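Local coordinates for 5-oxopent-3-ene-1,2,5-tricarboxylate decarboxylase (Exiguobacterium antarcticum B7, PDB 6IYM), which belongs to the fumarylacetoacetate hydrolase family, whose members are beta-rich, metal-binding enzymes, and carries a bound magnesium ion in the crystal, at residues L127-G132 / T220-V225; D81-M86 / S210-L215. All coordinates share one frame; numbering follows the deposited sequence.

Contact 1: residues L127-G132 / T220-V225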
loop_
_atom_site.group_PDB
_atom_site.type_symbol
_atom_site.label_atom_id
_atom_site.label_comp_id
_atom_site.label_asym_id
_atom_site.label_seq_id
_atom_site.Cartn_x
_atom_site.Cartn_y
_atom_site.Cartn_z
ATOM N N LEU A 127 -5.439 16.599 -6.707
ATOM C CA LEU A 127 -5.948 16.946 -5.361
ATOM C C LEU A 127 -5.898 15.685 -4.501
ATOM O O LEU A 127 -6.414 14.650 -4.938
ATOM C CB LEU A 127 -7.382 17.457 -5.478
ATOM C CG LEU A 127 -8.107 17.697 -4.155
ATOM C CD1 LEU A 127 -7.409 18.769 -3.347
ATOM C CD2 LEU A 127 -9.563 18.076 -4.417
ATOM N N ALA A 128 -5.274 15.779 -3.339
ATOM C CA ALA A 128 -5.134 14.675 -2.381
ATOM C C ALA A 128 -6.100 14.906 -1.228
ATOM O O ALA A 128 -6.030 15.987 -0.641
ATOM C CB ALA A 128 -3.728 14.621 -1.862
ATOM N N ILE A 129 -6.958 13.928 -0.929
ATOM C CA ILE A 129 -7.755 13.879 0.339
ATOM C C ILE A 129 -6.902 13.287 1.471
ATOM O O ILE A 129 -6.380 12.159 1.312
ATOM C CB ILE A 129 -9.036 13.044 0.160
ATOM C CG1 ILE A 129 -9.877 13.509 -1.030
ATOM C CG2 ILE A 129 -9.838 13.022 1.455
ATOM C CD1 ILE A 129 -10.921 12.484 -1.459
ATOM N N ILE A 130 -6.843 13.971 2.609
ATOM C CA ILE A 130 -6.170 13.494 3.846
ATOM C C ILE A 130 -7.223 13.028 4.862
ATOM O O ILE A 130 -7.958 13.863 5.367
ATOM C CB ILE A 130 -5.296 14.606 4.423
ATOM C CG1 ILE A 130 -4.364 15.202 3.366
ATOM C CG2 ILE A 130 -4.530 14.081 5.620
ATOM C CD1 ILE A 130 -3.265 14.266 2.947
ATOM N N ILE A 131 -7.262 11.739 5.181
ATOM C CA ILE A 131 -8.302 11.139 6.079
ATOM C C ILE A 131 -7.868 11.450 7.509
ATOM O O ILE A 131 -6.660 11.319 7.798
ATOM C CB ILE A 131 -8.450 9.632 5.810
ATOM C CG1 ILE A 131 -8.865 9.359 4.365
ATOM C CG2 ILE A 131 -9.379 8.962 6.812
ATOM C CD1 ILE A 131 -10.248 9.852 4.016
ATOM N N GLY A 132 -8.800 11.925 8.335
ATOM C CA GLY A 132 -8.504 12.354 9.712
ATOM C C GLY A 132 -9.069 11.385 10.739
ATOM O O GLY A 132 -8.600 11.405 11.880
ATOM N N THR A 220 -18.281 11.403 -3.303
ATOM C CA THR A 220 -18.502 10.109 -4.022
ATOM C C THR A 220 -17.257 9.215 -3.939
ATOM O O THR A 220 -17.387 7.985 -3.809
ATOM C CB THR A 220 -18.863 10.339 -5.493
ATOM O OG1 THR A 220 -19.874 11.337 -5.500
ATOM C CG2 THR A 220 -19.361 9.109 -6.211
ATOM N N ILE A 221 -16.063 9.791 -4.073
ATOM C CA ILE A 221 -14.811 8.999 -3.945
ATOM C C ILE A 221 -14.809 8.359 -2.545
ATOM O O ILE A 221 -14.668 7.138 -2.474
ATOM C CB ILE A 221 -13.564 9.867 -4.220
ATOM C CG1 ILE A 221 -13.409 10.161 -5.718
ATOM C CG2 ILE A 221 -12.341 9.205 -3.626
ATOM C CD1 ILE A 221 -12.532 11.331 -6.034
ATOM N N LEU A 222 -14.993 9.144 -1.484
ATOM C CA LEU A 222 -14.965 8.660 -0.076
ATOM C C LEU A 222 -15.996 7.543 0.130
ATOM O O LEU A 222 -15.621 6.460 0.629
ATOM C CB LEU A 222 -15.244 9.839 0.852
ATOM C CG LEU A 222 -14.141 10.891 0.936
ATOM C CD1 LEU A 222 -14.661 12.132 1.652
ATOM C CD2 LEU A 222 -12.923 10.339 1.641
ATOM N N THR A 223 -17.244 7.799 -0.272
ATOM C CA THR A 223 -18.386 6.839 -0.267
ATOM C C THR A 223 -18.001 5.520 -0.952
ATOM O O THR A 223 -18.215 4.449 -0.350
ATOM C CB THR A 223 -19.581 7.491 -0.969
ATOM O OG1 THR A 223 -20.130 8.394 0.000
ATOM C CG2 THR A 223 -20.561 6.476 -1.505
ATOM N N GLU A 224 -17.453 5.576 -2.169
ATOM C CA GLU A 224 -17.184 4.375 -3.003
ATOM C C GLU A 224 -15.959 3.607 -2.482
ATOM O O GLU A 224 -15.987 2.370 -2.460
ATOM C CB GLU A 224 -16.960 4.799 -4.452
ATOM C CG GLU A 224 -18.224 5.225 -5.156
ATOM C CD GLU A 224 -19.105 4.052 -5.529
ATOM O OE1 GLU A 224 -18.663 3.237 -6.378
ATOM O OE2 GLU A 224 -20.208 3.932 -4.943
ATOM N N VAL A 225 -14.902 4.318 -2.104
ATOM C CA VAL A 225 -13.593 3.730 -1.703
ATOM C C VAL A 225 -13.790 2.918 -0.428
ATOM O O VAL A 225 -13.201 1.848 -0.331
ATOM C CB VAL A 225 -12.523 4.827 -1.542
ATOM C CG1 VAL A 225 -11.246 4.315 -0.915
ATOM C CG2 VAL A 225 -12.206 5.446 -2.889
#

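Contact 2: residues D81-M86 / S210-L215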
loop_
_atom_site.group_PDB
_atom_site.type_symbol
_atom_site.label_atom_id
_atom_site.label_comp_id
_atom_site.label_asym_id
_atom_site.label_seq_id
_atom_site.Cartn_x
_atom_site.Cartn_y
_atom_site.Cartn_z
ATOM N N ASP A 81 -13.088 16.439 -20.103
ATOM C CA ASP A 81 -12.214 17.327 -20.916
ATOM C C ASP A 81 -12.860 18.719 -20.994
ATOM O O ASP A 81 -12.559 19.550 -20.118
ATOM C CB ASP A 81 -11.912 16.704 -22.285
ATOM C CG ASP A 81 -10.755 15.714 -22.287
ATOM O OD1 ASP A 81 -10.322 15.311 -21.192
ATOM O OD2 ASP A 81 -10.282 15.365 -23.386
ATOM N N HIS A 82 -13.718 18.964 -21.990
ATOM C CA HIS A 82 -14.243 20.315 -22.343
ATOM C C HIS A 82 -15.571 20.546 -21.607
ATOM O O HIS A 82 -16.560 20.946 -22.257
ATOM C CB HIS A 82 -14.318 20.475 -23.874
ATOM C CG HIS A 82 -13.026 20.899 -24.499
ATOM N ND1 HIS A 82 -12.165 20.000 -25.111
ATOM C CD2 HIS A 82 -12.447 22.116 -24.611
ATOM C CE1 HIS A 82 -11.110 20.647 -25.567
ATOM N NE2 HIS A 82 -11.264 21.949 -25.276
ATOM N N ILE A 83 -15.541 20.354 -20.283
ATOM C CA ILE A 83 -16.704 20.215 -19.349
ATOM C C ILE A 83 -17.762 19.274 -19.962
ATOM O O ILE A 83 -17.489 18.058 -19.925
ATOM C CB ILE A 83 -17.216 21.584 -18.819
ATOM C CG1 ILE A 83 -18.481 21.431 -17.967
ATOM C CG2 ILE A 83 -17.366 22.630 -19.922
ATOM C CD1 ILE A 83 -18.639 22.487 -16.898
ATOM N N LYS A 84 -18.881 19.778 -20.516
ATOM C CA LYS A 84 -20.112 18.998 -20.873
ATOM C C LYS A 84 -19.790 17.496 -21.032
ATOM O O LYS A 84 -19.871 16.773 -20.013
ATOM C CB LYS A 84 -20.833 19.590 -22.098
ATOM C CG LYS A 84 -19.958 20.234 -23.173
ATOM C CD LYS A 84 -20.552 20.197 -24.582
ATOM C CE LYS A 84 -19.973 19.114 -25.473
ATOM N NZ LYS A 84 -18.535 19.341 -25.766
ATOM N N GLU A 85 -19.480 17.034 -22.254
ATOM C CA GLU A 85 -19.154 15.617 -22.605
ATOM C C GLU A 85 -20.288 14.666 -22.165
ATOM O O GLU A 85 -20.052 13.436 -22.180
ATOM C CB GLU A 85 -17.785 15.230 -22.026
ATOM C CG GLU A 85 -16.627 15.355 -23.013
ATOM C CD GLU A 85 -16.412 16.727 -23.638
ATOM O OE1 GLU A 85 -15.949 17.635 -22.928
ATOM O OE2 GLU A 85 -16.695 16.884 -24.843
ATOM N N MET A 86 -21.471 15.211 -21.831
ATOM C CA MET A 86 -22.734 14.482 -21.505
ATOM C C MET A 86 -22.724 13.973 -20.055
ATOM O O MET A 86 -22.912 14.809 -19.144
ATOM C CB MET A 86 -22.977 13.330 -22.489
ATOM C CG MET A 86 -23.061 13.780 -23.931
ATOM S SD MET A 86 -24.492 14.839 -24.243
ATOM C CE MET A 86 -23.844 16.466 -23.853
ATOM N N SER A 210 -10.682 22.527 -13.511
ATOM C CA SER A 210 -11.394 22.699 -12.221
ATOM C C SER A 210 -11.774 21.330 -11.662
ATOM O O SER A 210 -12.069 20.448 -12.430
ATOM C CB SER A 210 -12.629 23.526 -12.313
ATOM O OG SER A 210 -13.221 23.613 -11.021
ATOM N N THR A 211 -11.872 21.227 -10.348
ATOM C CA THR A 211 -12.426 20.029 -9.682
ATOM C C THR A 211 -13.904 19.876 -10.032
ATOM O O THR A 211 -14.438 18.786 -9.765
ATOM C CB THR A 211 -12.187 20.085 -8.181
ATOM O OG1 THR A 211 -12.648 21.351 -7.709
ATOM C CG2 THR A 211 -10.728 19.863 -7.855
ATOM N N LYS A 212 -14.534 20.886 -10.639
ATOM C CA LYS A 212 -15.935 20.752 -11.150
ATOM C C LYS A 212 -15.980 19.741 -12.308
ATOM O O LYS A 212 -17.060 19.191 -12.539
ATOM C CB LYS A 212 -16.532 22.117 -11.532
ATOM C CG LYS A 212 -16.458 22.511 -13.004
ATOM C CD LYS A 212 -16.760 23.984 -13.244
ATOM C CE LYS A 212 -18.183 24.378 -12.895
ATOM N NZ LYS A 212 -18.231 25.620 -12.085
ATOM N N LEU A 213 -14.866 19.449 -12.992
ATOM C CA LEU A 213 -14.840 18.462 -14.117
ATOM C C LEU A 213 -14.709 17.012 -13.623
ATOM O O LEU A 213 -14.735 16.111 -14.489
ATOM C CB LEU A 213 -13.655 18.750 -15.035
ATOM C CG LEU A 213 -13.641 20.112 -15.728
ATOM C CD1 LEU A 213 -12.448 20.178 -16.686
ATOM C CD2 LEU A 213 -14.940 20.371 -16.463
ATOM N N MET A 214 -14.544 16.786 -12.319
ATOM C CA MET A 214 -14.376 15.425 -11.711
ATOM C C MET A 214 -15.615 14.561 -11.998
ATOM O O MET A 214 -16.738 15.020 -11.739
ATOM C CB MET A 214 -14.182 15.518 -10.193
ATOM C CG MET A 214 -12.793 15.975 -9.762
ATOM S SD MET A 214 -12.713 16.279 -7.973
ATOM C CE MET A 214 -11.997 14.746 -7.398
ATOM N N LEU A 215 -15.408 13.359 -12.525
ATOM C CA LEU A 215 -16.485 12.391 -12.864
ATOM C C LEU A 215 -17.049 11.805 -11.559
ATOM O O LEU A 215 -18.293 11.600 -11.501
ATOM C CB LEU A 215 -15.919 11.327 -13.817
ATOM C CG LEU A 215 -15.227 11.861 -15.077
ATOM C CD1 LEU A 215 -14.565 10.731 -15.866
ATOM C CD2 LEU A 215 -16.206 12.610 -15.959
#

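Contact 1: residues L127-G132 / T220-V225
Leu222 and Ile129 carry most of this purely apolar contact, with Ile131 and Ile221 adding smaller shares. Leu222 CD2 enters the notch between Ile129 and Ile131, 3.6 Å from Ile131 CD1 and 4.1 Å from Ile129 CG2. The CB of Leu222 leaves the helix at an angle to the strand; with CG anti to the carbonyl carbon and beside the backbone N (chi1 -70°), CD1 takes the extended position and the other branch, CD2, is the one that reaches the strand. Leu222 and Ile131 run past each other in opposite senses. Ile129 uses both branches: CG2 serves Leu222, while the extended CG1 arm (chi2 164°) carries CD1 to within 4.2 Å of Ile221 CG2, the two chains meeting obliquely. This is helix-on-sheet packing in the FAH-type domain: helix 218-225 lies over one face of strand 121-131, the axes of residues 127-131 and 220-225 approaching to 11.4 Å at 57°, while Ala128 and Ile130 face the other way. Neighbouring strands widen the apolar layer, Val147 touching both Ile129 and Leu222, and Ile237 touching both Ile131 and Ile221. No hydrogen bond joins the segments. The strand's backbone pairs instead with its sheet neighbours, Ile129 with Ile237 and Ala128 with Ser151, and the helix bonds internally, as from Val225 N to Ile221 O. On the partly exposed side of the helix, Glu224 forms a salt bridge with Arg227.

Contact 2: residues D81-M86 / S210-L215
Asp81 meets Leu213 through its backbone, not its carboxylate: the CB turns from the neighbouring loop, and the carbonyl O lies 3.5 Å from Leu213 CD1. The same carbonyl accepts a weak bond from Ile83 N, which makes His82 the centre of an inverse gamma turn. His82 itself stays off the other segment; its N gives a short but strongly bent, weak hydrogen bond to Glu85 OE1 (2.8 Å, 127°). Ile83 carries the main apolar contact. Leu213 CD2 presses against the root of its side chain, 3.4 Å from Ile83 CA and 3.5 Å from Ile83 CB, the latter tighter than usual for two carbons, and the two side chains cross at about a right angle. Because CG1 of Ile83 stands opposite the backbone N (chi1 175°), the branch runs on past Leu213 until its CD1 comes to 4.4 Å from Lys212 CD, a loose brush near the surface. The contact joins two surface loops of the FAH-type domain: one connects strands 72-75 and 96-99, the other leads from strand 204-210 into helix 218-225. In the second loop, residues 211-213 form a 3-10 turn, opened by an ST turn in which Lys212 N bonds almost straight to Ser210 OG (3.1 Å, 175°); Asp194 holds the same hydroxyl. Backbone bonds of Leu213 with Ala80 and Leu215 with Asn78 fasten this loop just ahead of Asp81. Farther along the first segment, Lys84 and Glu85 form a salt bridge, Lys84 NZ approaching Glu85 OE2 from above the carboxylate plane at 3.2 Å.

How the contacts relate
From the N terminus the segments come in the order 81-86, 127-132, 210-215, 220-225, so the two contacts cross. Contact 2 closes the loop from 86 to 210, tying two surface loops together; contact 1 closes the loop from 132 to 220, fixing a helix on a buried strand. The magnesium ligands Glu124, Glu126 and Asp155 all fall within the first of these loops, and Asp155 within both. Though their centres are about 19 Å apart, the contacts touch through segment 210-215: Met214 CE packs at 3.7 Å from Ile221 CD1, and Thr211 CG2 at 4.0 Å from Leu127 CD2, linking the surface loops to the buried interior.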